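Local coordinates for mitochondrial association factor 1 (Toxoplasma gondii, PDB 6BXS), which belongs to a family of parasite proteins, encoded at a locus that manipulates host mitochondria, and has a macro-domain fold, at residues Glu139-Leu152 with Asn164-Ser178. Numbering follows the deposited sequence.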
loop_
_atom_site.group_PDB
_atom_site.type_symbol
_atom_site.label_atom_id
_atom_site.label_comp_id
_atom_site.label_asym_id
_atom_site.label_seq_id
_atom_site.Cartn_x
_atom_site.Cartn_y
_atom_site.Cartn_z
ATOM N N GLU A 139 4.912 -1.678 20.835
ATOM C CA GLU A 139 3.705 -2.501 20.731
ATOM C C GLU A 139 3.168 -2.586 19.301
ATOM O O GLU A 139 2.506 -3.562 18.944
ATOM C CB GLU A 139 2.608 -1.967 21.658
ATOM C CG GLU A 139 2.343 -0.473 21.543
ATOM C CD GLU A 139 1.051 -0.051 22.223
ATOM O OE1 GLU A 139 0.148 -0.901 22.377
ATOM O OE2 GLU A 139 0.936 1.131 22.606
ATOM N N THR A 140 3.450 -1.574 18.486
ATOM C CA THR A 140 2.951 -1.537 17.111
ATOM C C THR A 140 3.968 -2.068 16.104
ATOM O O THR A 140 3.599 -2.511 15.015
ATOM C CB THR A 140 2.575 -0.106 16.679
ATOM O OG1 THR A 140 3.764 0.685 16.559
ATOM C CG2 THR A 140 1.623 0.537 17.679
ATOM N N GLY A 141 5.244 -2.020 16.475
ATOM C CA GLY A 141 6.331 -2.240 15.538
ATOM C C GLY A 141 6.864 -0.887 15.106
ATOM O O GLY A 141 6.179 0.124 15.275
ATOM N N LYS A 142 8.076 -0.855 14.559
ATOM C CA LYS A 142 8.708 0.414 14.207
ATOM C C LYS A 142 8.437 0.776 12.747
ATOM O O LYS A 142 8.178 -0.095 11.918
ATOM C CB LYS A 142 10.216 0.357 14.483
ATOM C CG LYS A 142 11.081 -0.089 13.315
ATOM C CD LYS A 142 12.551 -0.147 13.714
ATOM C CE LYS A 142 13.424 -0.668 12.580
ATOM N NZ LYS A 142 13.110 -2.084 12.234
ATOM N N ASN A 143 8.492 2.075 12.460
ATOM C CA ASN A 143 8.252 2.621 11.122
ATOM C C ASN A 143 6.809 2.441 10.658
ATOM O O ASN A 143 6.530 2.459 9.459
ATOM C CB ASN A 143 9.198 1.991 10.096
ATOM C CG ASN A 143 10.653 2.138 10.481
ATOM O OD1 ASN A 143 11.055 3.146 11.060
ATOM N ND2 ASN A 143 11.454 1.129 10.159
ATOM N N VAL A 144 5.895 2.277 11.606
ATOM C CA VAL A 144 4.477 2.160 11.286
ATOM C C VAL A 144 3.955 3.480 10.734
ATOM O O VAL A 144 4.302 4.549 11.234
ATOM C CB VAL A 144 3.652 1.757 12.522
ATOM C CG1 VAL A 144 2.157 1.815 12.225
ATOM C CG2 VAL A 144 4.048 0.364 12.988
ATOM N N GLY A 145 3.116 3.396 9.705
ATOM C CA GLY A 145 2.567 4.575 9.062
ATOM C C GLY A 145 3.465 5.104 7.959
ATOM O O GLY A 145 3.065 5.978 7.189
ATOM N N ALA A 146 4.686 4.583 7.885
ATOM C CA ALA A 146 5.614 4.966 6.830
ATOM C C ALA A 146 5.078 4.501 5.486
ATOM O O ALA A 146 4.784 3.320 5.307
ATOM C CB ALA A 146 6.992 4.380 7.087
ATOM N N THR A 147 4.953 5.434 4.547
ATOM C CA THR A 147 4.409 5.140 3.228
ATOM C C THR A 147 5.366 5.610 2.139
ATOM O O THR A 147 5.818 6.755 2.144
ATOM C CB THR A 147 3.036 5.806 3.022
ATOM O OG1 THR A 147 2.130 5.361 4.040
ATOM C CG2 THR A 147 2.467 5.457 1.654
ATOM N N PHE A 148 5.662 4.711 1.205
ATOM C CA PHE A 148 6.563 5.003 0.102
ATOM C C PHE A 148 5.854 4.804 -1.233
ATOM O O PHE A 148 4.952 3.976 -1.347
ATOM C CB PHE A 148 7.805 4.113 0.185
ATOM C CG PHE A 148 8.462 4.122 1.536
ATOM C CD1 PHE A 148 8.097 3.199 2.502
ATOM C CD2 PHE A 148 9.433 5.058 1.843
ATOM C CE1 PHE A 148 8.691 3.208 3.746
ATOM C CE2 PHE A 148 10.033 5.072 3.089
ATOM C CZ PHE A 148 9.662 4.146 4.041
ATOM N N LEU A 149 6.264 5.580 -2.231
ATOM C CA LEU A 149 5.746 5.454 -3.587
ATOM C C LEU A 149 6.923 5.419 -4.556
ATOM O O LEU A 149 7.782 6.300 -4.525
ATOM C CB LEU A 149 4.798 6.611 -3.914
ATOM C CG LEU A 149 3.932 6.490 -5.174
ATOM C CD1 LEU A 149 2.706 7.387 -5.055
ATOM C CD2 LEU A 149 4.719 6.845 -6.430
ATOM N N HIS A 150 6.960 4.401 -5.412
ATOM C CA HIS A 150 8.072 4.214 -6.342
ATOM C C HIS A 150 7.601 4.159 -7.788
ATOM O O HIS A 150 6.666 3.430 -8.119
ATOM C CB HIS A 150 8.835 2.924 -6.025
ATOM C CG HIS A 150 9.336 2.838 -4.617
ATOM N ND1 HIS A 150 10.464 3.502 -4.186
ATOM C CD2 HIS A 150 8.874 2.147 -3.549
ATOM C CE1 HIS A 150 10.669 3.233 -2.907
ATOM N NE2 HIS A 150 9.718 2.414 -2.498
ATOM N N ILE A 151 8.258 4.933 -8.644
ATOM C CA ILE A 151 8.132 4.754 -10.083
ATOM C C ILE A 151 9.179 3.737 -10.516
ATOM O O ILE A 151 10.376 3.987 -10.405
ATOM C CB ILE A 151 8.327 6.070 -10.857
ATOM C CG1 ILE A 151 7.360 7.137 -10.339
ATOM C CG2 ILE A 151 8.126 5.833 -12.352
ATOM C CD1 ILE A 151 7.503 8.487 -11.013
ATOM N N LEU A 152 8.722 2.588 -11.001
ATOM C CA LEU A 152 9.621 1.512 -11.400
ATOM C C LEU A 152 10.220 1.770 -12.775
ATOM O O LEU A 152 9.587 2.386 -13.633
ATOM C CB LEU A 152 8.877 0.176 -11.400
ATOM C CG LEU A 152 8.302 -0.283 -10.059
ATOM C CD1 LEU A 152 7.449 -1.526 -10.257
ATOM C CD2 LEU A 152 9.409 -0.550 -9.050
ATOM N N ASN A 164 1.685 -0.079 -15.337
ATOM C CA ASN A 164 1.917 -0.835 -14.105
ATOM C C ASN A 164 3.201 -0.432 -13.375
ATOM O O ASN A 164 3.695 -1.176 -12.531
ATOM C CB ASN A 164 1.965 -2.337 -14.415
ATOM C CG ASN A 164 0.631 -2.879 -14.889
ATOM O OD1 ASN A 164 -0.422 -2.320 -14.588
ATOM N ND2 ASN A 164 0.672 -3.981 -15.631
ATOM N N ASP A 165 3.724 0.752 -13.682
ATOM C CA ASP A 165 5.054 1.137 -13.212
ATOM C C ASP A 165 5.040 2.022 -11.965
ATOM O O ASP A 165 6.006 2.740 -11.701
ATOM C CB ASP A 165 5.809 1.850 -14.335
ATOM C CG ASP A 165 5.164 3.158 -14.733
ATOM O OD1 ASP A 165 4.013 3.413 -14.321
ATOM O OD2 ASP A 165 5.808 3.929 -15.472
ATOM N N VAL A 166 3.945 1.981 -11.211
ATOM C CA VAL A 166 3.890 2.628 -9.903
ATOM C C VAL A 166 3.485 1.620 -8.837
ATOM O O VAL A 166 2.515 0.881 -9.005
ATOM C CB VAL A 166 2.901 3.807 -9.876
ATOM C CG1 VAL A 166 2.843 4.427 -8.482
ATOM C CG2 VAL A 166 3.292 4.856 -10.901
ATOM N N MET A 167 4.239 1.600 -7.742
ATOM C CA MET A 167 3.908 0.772 -6.593
ATOM C C MET A 167 3.969 1.613 -5.332
ATOM O O MET A 167 4.618 2.659 -5.304
ATOM C CB MET A 167 4.861 -0.424 -6.474
ATOM C CG MET A 167 6.317 -0.056 -6.205
ATOM S SD MET A 167 7.331 -1.474 -5.730
ATOM C CE MET A 167 6.759 -1.785 -4.060
ATOM N N LEU A 168 3.276 1.156 -4.297
ATOM C CA LEU A 168 3.401 1.738 -2.974
ATOM C C LEU A 168 3.855 0.670 -1.988
ATOM O O LEU A 168 3.737 -0.527 -2.248
ATOM C CB LEU A 168 2.081 2.363 -2.518
ATOM C CG LEU A 168 1.726 3.722 -3.132
ATOM C CD1 LEU A 168 0.551 3.580 -4.077
ATOM C CD2 LEU A 168 1.426 4.754 -2.054
ATOM N N TYR A 169 4.379 1.131 -0.859
ATOM C CA TYR A 169 4.905 0.270 0.191
ATOM C C TYR A 169 4.541 0.934 1.510
ATOM O O TYR A 169 4.836 2.111 1.715
ATOM C CB TYR A 169 6.422 0.093 0.038
ATOM C CG TYR A 169 7.097 -0.832 1.039
ATOM C CD1 TYR A 169 7.263 -0.458 2.369
ATOM C CD2 TYR A 169 7.610 -2.062 0.640
ATOM C CE1 TYR A 169 7.897 -1.293 3.274
ATOM C CE2 TYR A 169 8.247 -2.904 1.541
ATOM C CZ TYR A 169 8.387 -2.513 2.856
ATOM O OH TYR A 169 9.018 -3.343 3.757
ATOM N N THR A 170 3.871 0.192 2.386
ATOM C CA THR A 170 3.414 0.749 3.655
ATOM C C THR A 170 3.574 -0.262 4.786
ATOM O O THR A 170 3.581 -1.475 4.559
ATOM C CB THR A 170 1.934 1.213 3.573
ATOM O OG1 THR A 170 1.640 2.071 4.681
ATOM C CG2 THR A 170 0.969 0.027 3.568
ATOM N N VAL A 171 3.702 0.257 6.003
ATOM C CA VAL A 171 3.954 -0.562 7.184
ATOM C C VAL A 171 2.773 -0.487 8.143
ATOM O O VAL A 171 2.495 0.563 8.722
ATOM C CB VAL A 171 5.236 -0.112 7.914
ATOM C CG1 VAL A 171 5.483 -0.960 9.157
ATOM C CG2 VAL A 171 6.433 -0.185 6.978
ATOM N N ALA A 172 2.093 -1.615 8.313
ATOM C CA ALA A 172 0.891 -1.685 9.133
ATOM C C ALA A 172 1.233 -1.974 10.591
ATOM O O ALA A 172 2.262 -2.587 10.878
ATOM C CB ALA A 172 -0.045 -2.751 8.591
ATOM N N PRO A 173 0.367 -1.542 11.521
ATOM C CA PRO A 173 0.601 -1.803 12.945
ATOM C C PRO A 173 0.431 -3.275 13.303
ATOM O O PRO A 173 -0.431 -3.948 12.736
ATOM C CB PRO A 173 -0.462 -0.948 13.638
ATOM C CG PRO A 173 -1.550 -0.821 12.640
ATOM C CD PRO A 173 -0.878 -0.785 11.300
ATOM N N PHE A 174 1.247 -3.766 14.228
ATOM C CA PHE A 174 1.155 -5.152 14.669
ATOM C C PHE A 174 -0.113 -5.335 15.493
ATOM O O PHE A 174 -0.498 -4.452 16.258
ATOM C CB PHE A 174 2.392 -5.549 15.480
ATOM C CG PHE A 174 2.473 -7.017 15.777
ATOM C CD1 PHE A 174 2.688 -7.933 14.761
ATOM C CD2 PHE A 174 2.341 -7.480 17.075
ATOM C CE1 PHE A 174 2.764 -9.288 15.034
ATOM C CE2 PHE A 174 2.416 -8.832 17.354
ATOM C CZ PHE A 174 2.628 -9.736 16.333
ATOM N N GLY A 175 -0.759 -6.485 15.333
ATOM C CA GLY A 175 -2.080 -6.699 15.895
ATOM C C GLY A 175 -2.155 -6.737 17.409
ATOM O O GLY A 175 -3.198 -6.425 17.982
ATOM N N ASN A 176 -1.061 -7.112 18.064
ATOM C CA ASN A 176 -1.059 -7.222 19.521
ATOM C C ASN A 176 -1.020 -5.857 20.202
ATOM O O ASN A 176 -1.160 -5.761 21.422
ATOM C CB ASN A 176 0.120 -8.074 19.994
ATOM C CG ASN A 176 -0.072 -9.548 19.697
ATOM O OD1 ASN A 176 -1.012 -9.936 19.002
ATOM N ND2 ASN A 176 0.822 -10.378 20.223
ATOM N N ALA A 177 -0.818 -4.802 19.417
ATOM C CA ALA A 177 -0.964 -3.443 19.927
ATOM C C ALA A 177 -2.380 -3.268 20.464
ATOM O O ALA A 177 -3.323 -3.845 19.925
ATOM C CB ALA A 177 -0.672 -2.419 18.839
ATOM N N SER A 178 -2.526 -2.487 21.528
ATOM C CA SER A 178 -3.836 -2.253 22.123
ATOM C C SER A 178 -4.748 -1.564 21.110
ATOM O O SER A 178 -4.269 -0.898 20.191
ATOM C CB SER A 178 -3.713 -1.413 23.395
ATOM O OG SER A 178 -3.212 -0.120 23.106
HETATM O O HOH W 1 8.077 1.625 -16.544
#
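The carbonyl oxygen of T140, at the end of helix 137-140, accepts a hydrogen bond from the backbone N-H of F174, N to O 2.8 Å. One residue earlier, E139 reaches S178, the residue just before helix 179-202: its extended chain brings OE1 to S178 N at 3.2 Å, with an N-H...O angle of 167°. A177, with nothing beyond CB, fits closely against E139 O. G145 N donates to V171 O in the carbonyl plane; glycine suits the positive phi (87°) of this type II turn, N143 to A146. V171, branched at CB, sets CB and both methyls against N143 O, CB at 3.3 Å.

Strands 147-152 and 166-170 then run antiparallel in the mixed sheet of the macro-domain fold, between strands 120-126 and 45-50. On one face F148 and Y169 lie side by side, CD1 to CD1 3.8 Å, while Y169 OH hydrogen-bonds with T52 N and F56 O. Past H150, whose NE2 hydrogen-bonds with Q94 OE1, M167 (chi1 64°, next torsion extended) carries SD to L152 CD2, 4.0 Å, the side chains crossing at about a right angle. Helix 179-202 flanks the other face, where L149 CD2 packs on V166 CG1 at 3.7 Å. D165 gives its carbonyl oxygen to L152 N and carboxylate salt bridges to R44 and K209.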